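Local coordinates for S-adenosylmethionine dependent methyltransferase (Mesorhizobium loti, PDB 3BKW), which is probably an S-adenosylmethionine-dependent methyltransferase that transfers a methyl group to a substrate not yet identified, at residues A[77-82]-A[91-96]; A[125-130]-A[138-143]; A[196-201]-A[237-242]. All coordinates share one frame; numbering follows the deposited sequence. Where two conformers were deposited one is given.

Contact 1 of 3, residues A[77-82]-A[91-96]; sequences KMLARA and ITYERA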
loop_
_atom_site.group_PDB
_atom_site.type_symbol
_atom_site.label_atom_id
_atom_site.label_comp_id
_atom_site.label_asym_id
_atom_site.label_seq_id
_atom_site.Cartn_x
_atom_site.Cartn_y
_atom_site.Cartn_z
ATOM N N LYS A 77 30.266 -18.121 4.924
ATOM C CA LYS A 77 30.934 -18.329 3.629
ATOM C C LYS A 77 30.644 -17.208 2.630
ATOM O O LYS A 77 31.554 -16.783 1.913
ATOM C CB LYS A 77 30.577 -19.693 3.022
ATOM C CG LYS A 77 31.215 -20.854 3.772
ATOM C CD LYS A 77 30.843 -22.200 3.168
ATOM C CE LYS A 77 31.545 -23.341 3.899
ATOM N NZ LYS A 77 31.176 -24.676 3.342
HETATM N N MSE A 78 29.401 -16.713 2.622
HETATM C CA MSE A 78 29.029 -15.632 1.720
HETATM C C MSE A 78 29.681 -14.321 2.165
HETATM O O MSE A 78 30.133 -13.532 1.325
HETATM C CB MSE A 78 27.513 -15.498 1.579
HETATM C CG MSE A 78 27.117 -14.469 0.554
HETATM SE SE MSE A 78 27.935 -14.740 -1.194
HETATM C CE MSE A 78 26.724 -16.142 -1.776
ATOM N N LEU A 79 29.767 -14.107 3.482
ATOM C CA LEU A 79 30.448 -12.931 4.047
ATOM C C LEU A 79 31.952 -12.969 3.747
ATOM O O LEU A 79 32.560 -11.919 3.539
ATOM C CB LEU A 79 30.212 -12.815 5.560
ATOM C CG LEU A 79 28.778 -12.543 6.030
ATOM C CD1 LEU A 79 28.713 -12.538 7.540
ATOM C CD2 LEU A 79 28.230 -11.241 5.477
ATOM N N ALA A 80 32.543 -14.170 3.720
ATOM C CA ALA A 80 33.966 -14.339 3.376
ATOM C C ALA A 80 34.255 -13.867 1.946
ATOM O O ALA A 80 35.273 -13.194 1.715
ATOM C CB ALA A 80 34.427 -15.810 3.573
ATOM N N ARG A 81 33.354 -14.204 1.016
ATOM C CA ARG A 81 33.457 -13.764 -0.392
ATOM C C ARG A 81 33.265 -12.243 -0.498
ATOM O O ARG A 81 33.976 -11.576 -1.249
ATOM C CB ARG A 81 32.461 -14.505 -1.312
ATOM C CG ARG A 81 32.579 -16.036 -1.245
ATOM C CD ARG A 81 32.171 -16.790 -2.512
ATOM N NE ARG A 81 30.815 -16.512 -2.999
ATOM C CZ ARG A 81 30.469 -15.659 -3.977
ATOM N NH1 ARG A 81 29.176 -15.539 -4.304
ATOM N NH2 ARG A 81 31.368 -14.923 -4.646
ATOM N N ALA A 82 32.313 -11.705 0.268
ATOM C CA ALA A 82 32.064 -10.256 0.328
ATOM C C ALA A 82 33.304 -9.489 0.797
ATOM O O ALA A 82 33.684 -8.505 0.169
ATOM C CB ALA A 82 30.876 -9.939 1.241
ATOM N N ILE A 91 33.752 -0.766 5.111
ATOM C CA ILE A 91 32.719 -1.800 5.106
ATOM C C ILE A 91 33.097 -2.915 6.079
ATOM O O ILE A 91 34.169 -3.509 5.950
ATOM C CB ILE A 91 32.493 -2.447 3.715
ATOM C CG1 ILE A 91 32.262 -1.382 2.638
ATOM C CG2 ILE A 91 31.301 -3.421 3.801
ATOM C CD1 ILE A 91 31.999 -1.968 1.252
ATOM N N THR A 92 32.215 -3.177 7.042
ATOM C CA THR A 92 32.356 -4.265 8.013
ATOM C C THR A 92 31.275 -5.287 7.708
ATOM O O THR A 92 30.124 -4.904 7.492
ATOM C CB THR A 92 32.179 -3.761 9.449
ATOM O OG1 THR A 92 33.235 -2.843 9.752
ATOM C CG2 THR A 92 32.193 -4.921 10.474
ATOM N N TYR A 93 31.652 -6.572 7.677
ATOM C CA TYR A 93 30.699 -7.673 7.475
ATOM C C TYR A 93 30.643 -8.488 8.748
ATOM O O TYR A 93 31.682 -8.800 9.319
ATOM C CB TYR A 93 31.097 -8.560 6.310
ATOM C CG TYR A 93 30.964 -7.875 4.974
ATOM C CD1 TYR A 93 29.714 -7.748 4.355
ATOM C CD2 TYR A 93 32.072 -7.329 4.334
ATOM C CE1 TYR A 93 29.587 -7.103 3.110
ATOM C CE2 TYR A 93 31.952 -6.679 3.098
ATOM C CZ TYR A 93 30.706 -6.577 2.491
ATOM O OH TYR A 93 30.585 -5.949 1.264
ATOM N N GLU A 94 29.432 -8.784 9.213
ATOM C CA GLU A 94 29.246 -9.594 10.425
ATOM C C GLU A 94 28.124 -10.576 10.217
ATOM O O GLU A 94 27.135 -10.265 9.551
ATOM C CB GLU A 94 28.921 -8.724 11.636
ATOM C CG GLU A 94 30.030 -7.773 12.067
ATOM C CD GLU A 94 29.689 -6.985 13.336
ATOM O OE1 GLU A 94 28.546 -7.072 13.824
ATOM O OE2 GLU A 94 30.574 -6.259 13.844
ATOM N N ARG A 95 28.271 -11.761 10.803
ATOM C CA ARG A 95 27.248 -12.794 10.703
ATOM C C ARG A 95 26.101 -12.402 11.644
ATOM O O ARG A 95 26.347 -11.937 12.761
ATOM C CB ARG A 95 27.815 -14.172 11.050
ATOM C CG ARG A 95 26.895 -15.310 10.658
ATOM C CD ARG A 95 27.404 -16.643 11.156
ATOM N NE ARG A 95 26.366 -17.673 11.104
ATOM C CZ ARG A 95 25.342 -17.794 11.963
ATOM N NH1 ARG A 95 25.146 -16.920 12.965
ATOM N NH2 ARG A 95 24.474 -18.799 11.804
ATOM N N ALA A 96 24.864 -12.518 11.161
ATOM C CA ALA A 96 23.680 -12.192 11.958
ATOM C C ALA A 96 22.456 -12.952 11.488
ATOM O O ALA A 96 22.338 -13.272 10.308
ATOM C CB ALA A 96 23.399 -10.704 11.930
HETATM O O HOH W 1 32.838 -5.999 -0.013
#
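Ala82 sits over the Tyr93 ring, and one turn earlier on the same helix Leu79 reaches past the root of that ring to the strand backbone. The methyl group of Ala82 makes a CH-pi contact, with CB 3.7 Å from the Tyr93 ring centroid and 16° off the normal. It is displaced toward the rim near the hydroxyl-bearing end, where CE1 and CZ are its nearest ring atoms. Leu79 meets Tyr93 obliquely and divides its two methyls between different partners. CD2 rests 4.0 Å from Tyr93 CD1, and about as far from Tyr93 CB. CD1, at the end of a side chain extended by chi2 of 177°, presses on the peptide link after Glu94, 3.4 Å from both Glu94 C and Arg95 N. Beyond that peptide it also touches Arg95 CB, whose outer chain leads away from the helix.

Tyr93 CG lies next to its own backbone N, with chi1 at -69°, which swings the ring alongside the helix with one face against the Ala82 methyl. Its hydroxyl gives a hydrogen bond to a water, OH to water oxygen 2.6 Å, and the same water donates to Ala82 O at 2.7 Å. The helix and strand run nearly antiparallel as successive members of the beta-alpha-beta unit formed by strand 68-73, helix 76-84 and strand 91-95. Cys58 and Arg59 of helix 56-63 also pack on Tyr93, while Arg83 NH2 hydrogen-bonds to Tyr93 O.

The side chains thus meet through carbon alone, and one leucine methyl lies against a peptide group. The phenol offers carbon to the alanine and sends its polar end to water, so the buried ring packs closely while its hydroxyl and a helix carbonyl remain hydrated through one shared molecule.

Contact 2 of 3, residues A[125-130]-A[138-143]; sequences RLFRTV and GHFVFS. With EDO (1,2-ethanediol), chain E.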
loop_
_atom_site.group_PDB
_atom_site.type_symbol
_atom_site.label_atom_id
_atom_site.label_comp_id
_atom_site.label_asym_id
_atom_site.label_seq_id
_atom_site.Cartn_x
_atom_site.Cartn_y
_atom_site.Cartn_z
ATOM N N ARG A 125 9.008 -7.040 15.101
ATOM C CA ARG A 125 10.162 -7.016 16.014
ATOM C C ARG A 125 11.375 -6.428 15.297
ATOM O O ARG A 125 12.063 -5.551 15.824
ATOM C CB ARG A 125 10.462 -8.413 16.563
ATOM C CG ARG A 125 11.655 -8.504 17.497
ATOM C CD ARG A 125 11.773 -9.902 18.063
ATOM N NE ARG A 125 12.797 -10.034 19.107
ATOM C CZ ARG A 125 14.111 -10.198 18.917
ATOM N NH1 ARG A 125 14.653 -10.215 17.695
ATOM N NH2 ARG A 125 14.910 -10.321 19.981
ATOM N N LEU A 126 11.625 -6.915 14.085
ATOM C CA LEU A 126 12.726 -6.391 13.258
ATOM C C LEU A 126 12.552 -4.883 12.991
ATOM O O LEU A 126 13.514 -4.131 13.116
ATOM C CB LEU A 126 12.893 -7.211 11.967
ATOM C CG LEU A 126 14.018 -6.791 11.017
ATOM C CD1 LEU A 126 14.596 -8.000 10.236
ATOM C CD2 LEU A 126 13.570 -5.681 10.053
ATOM N N PHE A 127 11.343 -4.450 12.643
ATOM C CA PHE A 127 11.077 -3.025 12.423
ATOM C C PHE A 127 11.397 -2.184 13.662
ATOM O O PHE A 127 11.993 -1.113 13.554
ATOM C CB PHE A 127 9.604 -2.769 12.043
ATOM C CG PHE A 127 9.161 -3.306 10.699
ATOM C CD1 PHE A 127 10.055 -3.610 9.672
ATOM C CD2 PHE A 127 7.796 -3.389 10.421
ATOM C CE1 PHE A 127 9.604 -4.049 8.428
ATOM C CE2 PHE A 127 7.330 -3.830 9.185
ATOM C CZ PHE A 127 8.228 -4.143 8.181
ATOM N N ARG A 128 10.997 -2.657 14.840
ATOM C CA ARG A 128 11.298 -1.932 16.088
ATOM C C ARG A 128 12.799 -1.837 16.339
ATOM O O ARG A 128 13.291 -0.798 16.784
ATOM C CB ARG A 128 10.585 -2.539 17.285
ATOM C CG ARG A 128 9.073 -2.446 17.160
ATOM C CD ARG A 128 8.379 -2.996 18.388
ATOM N NE ARG A 128 8.593 -4.431 18.695
ATOM C CZ ARG A 128 7.793 -5.446 18.346
ATOM N NH1 ARG A 128 6.709 -5.255 17.616
ATOM N NH2 ARG A 128 8.097 -6.690 18.735
ATOM N N THR A 129 13.515 -2.907 16.014
ATOM C CA THR A 129 14.972 -2.954 16.149
ATOM C C THR A 129 15.636 -1.962 15.204
ATOM O O THR A 129 16.534 -1.206 15.614
ATOM C CB THR A 129 15.477 -4.389 15.938
ATOM O OG1 THR A 129 14.968 -5.193 17.010
ATOM C CG2 THR A 129 16.994 -4.480 15.950
ATOM N N VAL A 130 15.180 -1.943 13.955
ATOM C CA VAL A 130 15.694 -0.986 12.971
ATOM C C VAL A 130 15.366 0.446 13.406
ATOM O O VAL A 130 16.231 1.322 13.337
ATOM C CB VAL A 130 15.213 -1.325 11.541
ATOM C CG1 VAL A 130 15.597 -0.202 10.535
ATOM C CG2 VAL A 130 15.795 -2.666 11.082
ATOM N N GLY A 138 16.369 9.329 10.097
ATOM C CA GLY A 138 16.954 8.258 9.302
ATOM C C GLY A 138 15.898 7.497 8.534
ATOM O O GLY A 138 14.711 7.608 8.848
ATOM N N HIS A 139 16.336 6.716 7.535
ATOM C CA HIS A 139 15.432 5.963 6.658
ATOM C C HIS A 139 15.680 4.464 6.657
ATOM O O HIS A 139 16.753 4.015 6.982
ATOM C CB HIS A 139 15.512 6.451 5.215
ATOM C CG HIS A 139 14.993 7.841 5.022
ATOM N ND1 HIS A 139 15.792 8.952 5.143
ATOM C CD2 HIS A 139 13.752 8.297 4.727
ATOM C CE1 HIS A 139 15.070 10.038 4.927
ATOM N NE2 HIS A 139 13.826 9.668 4.675
ATOM N N PHE A 140 14.623 3.729 6.325
ATOM C CA PHE A 140 14.631 2.284 6.143
ATOM C C PHE A 140 14.015 2.061 4.767
ATOM O O PHE A 140 12.858 2.419 4.565
ATOM C CB PHE A 140 13.848 1.613 7.261
ATOM C CG PHE A 140 13.812 0.101 7.204
ATOM C CD1 PHE A 140 14.807 -0.676 6.580
ATOM C CD2 PHE A 140 12.809 -0.567 7.908
ATOM C CE1 PHE A 140 14.759 -2.075 6.593
ATOM C CE2 PHE A 140 12.779 -1.948 7.930
ATOM C CZ PHE A 140 13.742 -2.700 7.281
ATOM N N VAL A 141 14.800 1.520 3.842
ATOM C CA VAL A 141 14.378 1.301 2.469
ATOM C C VAL A 141 14.586 -0.173 2.170
ATOM O O VAL A 141 15.693 -0.705 2.325
ATOM C CB VAL A 141 15.186 2.180 1.509
ATOM C CG1 VAL A 141 14.785 1.919 0.048
ATOM C CG2 VAL A 141 15.000 3.654 1.847
ATOM N N PHE A 142 13.514 -0.864 1.788
ATOM C CA PHE A 142 13.605 -2.281 1.551
ATOM C C PHE A 142 12.668 -2.815 0.486
ATOM O O PHE A 142 11.624 -2.212 0.197
ATOM C CB PHE A 142 13.393 -3.032 2.881
ATOM C CG PHE A 142 11.992 -2.908 3.472
ATOM C CD1 PHE A 142 11.026 -3.874 3.184
ATOM C CD2 PHE A 142 11.637 -1.844 4.325
ATOM C CE1 PHE A 142 9.729 -3.807 3.738
ATOM C CE2 PHE A 142 10.328 -1.765 4.889
ATOM C CZ PHE A 142 9.378 -2.755 4.576
ATOM N N SER A 143 13.063 -3.965 -0.071
ATOM C CA SER A 143 12.258 -4.687 -1.036
ATOM C C SER A 143 11.902 -6.041 -0.473
ATOM O O SER A 143 12.691 -6.658 0.257
ATOM C CB SER A 143 12.984 -4.853 -2.355
ATOM O OG SER A 143 14.192 -5.570 -2.184
HETATM C C1 EDO E . 4.879 -8.982 17.408
HETATM O O1 EDO E . 6.100 -8.322 17.069
HETATM C C2 EDO E . 4.163 -8.212 18.514
HETATM O O2 EDO E . 3.926 -6.834 18.164
#
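Phe140 projects from strand 138-143 into a recess shaped by Val130, Phe127 and Leu126, each of which meets a different part of its ring. Val130 supplies the bump on one face: CG1 stands 3.9 Å from the Phe140 ring centroid, 17° off the normal, in a CH-pi contact shifted toward CG and CD2. Phe142, two residues along the same strand, closes the opposite face with CD2 3.6 Å above the plane and over the ring's centre. At the rim, Phe127 CD1 comes in near the ring plane and approaches Phe140 CE2 to 3.6 Å. Leu126 reaches the far corner, its CD2 4.1 Å from Phe140 CZ.

Val130 CG1 is the branch anti to the backbone N, and this directs it at the ring. Phe127 is shared, since the end of its ring goes on to Phe142, CZ to CZ 4.0 Å. Those two rings meet obliquely, with planes at 40°; Phe142 backs the face of Phe140 while Phe127 closes its rim at CE2. Phe127 and Phe142 both extend beyond this contact to Leu201 of helix 194-203, and Val130 and Phe140 also touch Ala111 of strand 108-114.

Helix 123-133 therefore lies against one face of the central methyltransferase sheet, running obliquely to strand 138-145. On its outward side Arg128 grips a 1,2-ethanediol, probably from the crystallisation liquor, with NH2 to O1 3.1 Å and the diol oxygen near the guanidinium plane.

Every residue that touches across the contact is buried and apolar there. Cohesion consequently comes from shape and dispersion: a phenylalanine enclosed on both faces and met at its rim is probably restricted in its tilt, whereas the charged chemistry of this helix is kept on its other side.

Contact 3 of 3, residues A[196-201]-A[237-242]; sequences TTLNAL and LLVSAR. With EDO (1,2-ethanediol), chain G; EDO (1,2-ethanediol), chain C.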
loop_
_atom_site.group_PDB
_atom_site.type_symbol
_atom_site.label_atom_id
_atom_site.label_comp_id
_atom_site.label_asym_id
_atom_site.label_seq_id
_atom_site.Cartn_x
_atom_site.Cartn_y
_atom_site.Cartn_z
ATOM N N THR A 196 -0.804 -4.740 6.103
ATOM C CA THR A 196 -0.164 -5.306 7.299
ATOM C C THR A 196 1.274 -4.800 7.440
ATOM O O THR A 196 1.693 -4.388 8.506
ATOM C CB THR A 196 -0.202 -6.829 7.260
ATOM O OG1 THR A 196 -1.570 -7.260 7.374
ATOM C CG2 THR A 196 0.641 -7.446 8.398
ATOM N N THR A 197 2.036 -4.838 6.354
ATOM C CA THR A 197 3.419 -4.360 6.367
ATOM C C THR A 197 3.510 -2.891 6.738
ATOM O O THR A 197 4.316 -2.501 7.575
ATOM C CB THR A 197 4.068 -4.602 4.987
ATOM O OG1 THR A 197 4.107 -6.008 4.761
ATOM C CG2 THR A 197 5.480 -3.987 4.846
ATOM N N LEU A 198 2.683 -2.071 6.093
ATOM C CA LEU A 198 2.706 -0.632 6.351
ATOM C C LEU A 198 2.231 -0.280 7.754
ATOM O O LEU A 198 2.835 0.562 8.434
ATOM C CB LEU A 198 1.901 0.127 5.305
ATOM C CG LEU A 198 2.385 -0.030 3.853
ATOM C CD1 LEU A 198 1.452 0.753 2.920
ATOM C CD2 LEU A 198 3.828 0.364 3.652
ATOM N N ASN A 199 1.163 -0.933 8.203
ATOM C CA ASN A 199 0.654 -0.699 9.564
ATOM C C ASN A 199 1.683 -1.076 10.632
ATOM O O ASN A 199 1.830 -0.380 11.624
ATOM C CB ASN A 199 -0.630 -1.476 9.787
ATOM C CG ASN A 199 -1.793 -0.952 8.968
ATOM O OD1 ASN A 199 -1.769 0.181 8.470
ATOM N ND2 ASN A 199 -2.842 -1.763 8.866
ATOM N N ALA A 200 2.426 -2.155 10.381
ATOM C CA ALA A 200 3.499 -2.595 11.282
ATOM C C ALA A 200 4.636 -1.568 11.346
ATOM O O ALA A 200 5.154 -1.279 12.430
ATOM C CB ALA A 200 4.010 -3.955 10.874
ATOM N N LEU A 201 4.997 -0.985 10.201
ATOM C CA LEU A 201 5.972 0.111 10.190
ATOM C C LEU A 201 5.492 1.302 11.002
ATOM O O LEU A 201 6.230 1.842 11.810
ATOM C CB LEU A 201 6.269 0.562 8.761
ATOM C CG LEU A 201 7.146 -0.363 7.909
ATOM C CD1 LEU A 201 7.086 0.035 6.424
ATOM C CD2 LEU A 201 8.575 -0.308 8.417
ATOM N N LEU A 237 7.415 -5.560 -3.743
ATOM C CA LEU A 237 6.943 -4.390 -3.016
ATOM C C LEU A 237 8.194 -3.651 -2.537
ATOM O O LEU A 237 9.062 -4.269 -1.896
ATOM C CB LEU A 237 6.086 -4.784 -1.811
ATOM C CG LEU A 237 5.527 -3.624 -0.971
ATOM C CD1 LEU A 237 4.515 -2.779 -1.792
ATOM C CD2 LEU A 237 4.888 -4.109 0.339
ATOM N N LEU A 238 8.268 -2.364 -2.841
ATOM C CA LEU A 238 9.380 -1.495 -2.447
ATOM C C LEU A 238 8.823 -0.465 -1.466
ATOM O O LEU A 238 7.814 0.201 -1.764
ATOM C CB LEU A 238 9.992 -0.817 -3.661
ATOM C CG LEU A 238 10.270 -1.694 -4.883
ATOM C CD1 LEU A 238 10.912 -0.825 -5.998
ATOM C CD2 LEU A 238 11.140 -2.892 -4.617
ATOM N N VAL A 239 9.450 -0.321 -0.303
ATOM C CA VAL A 239 8.988 0.649 0.698
ATOM C C VAL A 239 10.144 1.470 1.280
ATOM O O VAL A 239 11.227 0.923 1.523
ATOM C CB VAL A 239 8.282 -0.052 1.910
ATOM C CG1 VAL A 239 7.754 0.981 2.919
ATOM C CG2 VAL A 239 7.146 -0.970 1.470
ATOM N N SER A 240 9.902 2.775 1.445
ATOM C CA SER A 240 10.797 3.715 2.133
ATOM C C SER A 240 10.022 4.277 3.320
ATOM O O SER A 240 8.887 4.725 3.144
ATOM C CB SER A 240 11.189 4.872 1.224
ATOM O OG SER A 240 11.949 5.838 1.944
ATOM N N ALA A 241 10.625 4.251 4.501
ATOM C CA ALA A 241 10.017 4.766 5.726
ATOM C C ALA A 241 11.052 5.615 6.438
ATOM O O ALA A 241 12.260 5.368 6.306
ATOM C CB ALA A 241 9.561 3.642 6.604
ATOM N N ARG A 242 10.577 6.629 7.146
ATOM C CA ARG A 242 11.433 7.548 7.872
ATOM C C ARG A 242 11.126 7.490 9.353
ATOM O O ARG A 242 9.979 7.307 9.739
ATOM C CB ARG A 242 11.178 8.960 7.370
ATOM C CG ARG A 242 12.130 10.007 7.909
ATOM C CD ARG A 242 11.770 11.418 7.451
ATOM N NE ARG A 242 10.393 11.766 7.839
ATOM C CZ ARG A 242 9.308 11.739 7.051
ATOM N NH1 ARG A 242 9.379 11.404 5.761
ATOM N NH2 ARG A 242 8.121 12.062 7.567
HETATM C C1 EDO G . -1.089 1.040 13.690
HETATM O O1 EDO G . 0.080 1.257 12.897
HETATM C C2 EDO G . -2.267 0.719 12.779
HETATM O O2 EDO G . -2.352 1.724 11.777
HETATM C C1 EDO C . 6.798 -8.064 4.314
HETATM O O1 EDO C . 6.005 -7.757 5.481
HETATM C C2 EDO C . 6.188 -9.209 3.490
HETATM O O2 EDO C . 6.465 -10.488 4.057
#
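Flat groups stay out of the join itself: Leu198 and Leu201 meet Val239 and Ala241 through methyls, without a ring face or edge among them. The planar ends of the two segments are turned to other partners. Asn199 ND2 hydrogen-bonds to Val211 O of the second subunit, and Arg242 spends NH1 on a salt bridge with Glu209. Aromatic rings border the join: Phe142 packs on Thr197 and Leu201, and Phe206 on Leu201 and Ala241.

Within the join, Val239 is the residue both leucines meet. Its CG1, the branch anti to the backbone N (chi1 -178°), rests against the two methyls, 3.7 Å from Leu201 CD1 and 4.0 Å from Leu198 CD2. Leu198 CD2 sits at the fork of the valine, with Val239 CG2 at 4.2 Å. Leu201 and Val239 pass alongside each other in opposite directions, whereas Leu198 crosses the valine at a slant. Farther along the strand, Leu201 CD1 makes a looser contact of 4.4 Å with Ala241 CB.

The helix runs almost parallel to the strand, at 15°, and lies on the sheet beside strand 207-213, which Leu198 and Leu201 also touch. Leu198 further packs on Leu198 of the second subunit, carrying the apolar layer from sheet to dimer interface. Two 1,2-ethanediol molecules, probably from the crystallisation liquor, flank the helix; one joins Thr197 OG1 through O1 at 2.7 Å, and the other donates O1 to Asn199 O at 2.7 Å.

Polar bonding and packing are thus separated around one helix. The close contacts to the strand are aliphatic, held by dispersion and burial of methyls, while polar groups of the helix bond elsewhere, to the bound diols, to residues of the same chain and to the second subunit.

How the contacts relate
All three contacts lay a helix on the same central sheet, whose strand order 3-2-1-4-5-7-6 is that of class I methyltransferases. Contact 1 sits at the edge strand 91-95, its centre about 20 Å from that of contact 2 and about 27 Å from that of contact 3, and touches neither. Contacts 2 and 3, centres about 9 Å apart, are joined directly through antiparallel strands 138-145 and 236-242, with probable hydrogen bonds from Phe140 N to Ala241 O and Phe142 N to Val239 O, both 2.9 Å. Through Leu79 and Tyr93, contact 1 borders the Cys52 loop, probably near where this fold generally binds the cofactor; contact 3 reaches the subunit interface through Leu198 and Asn199.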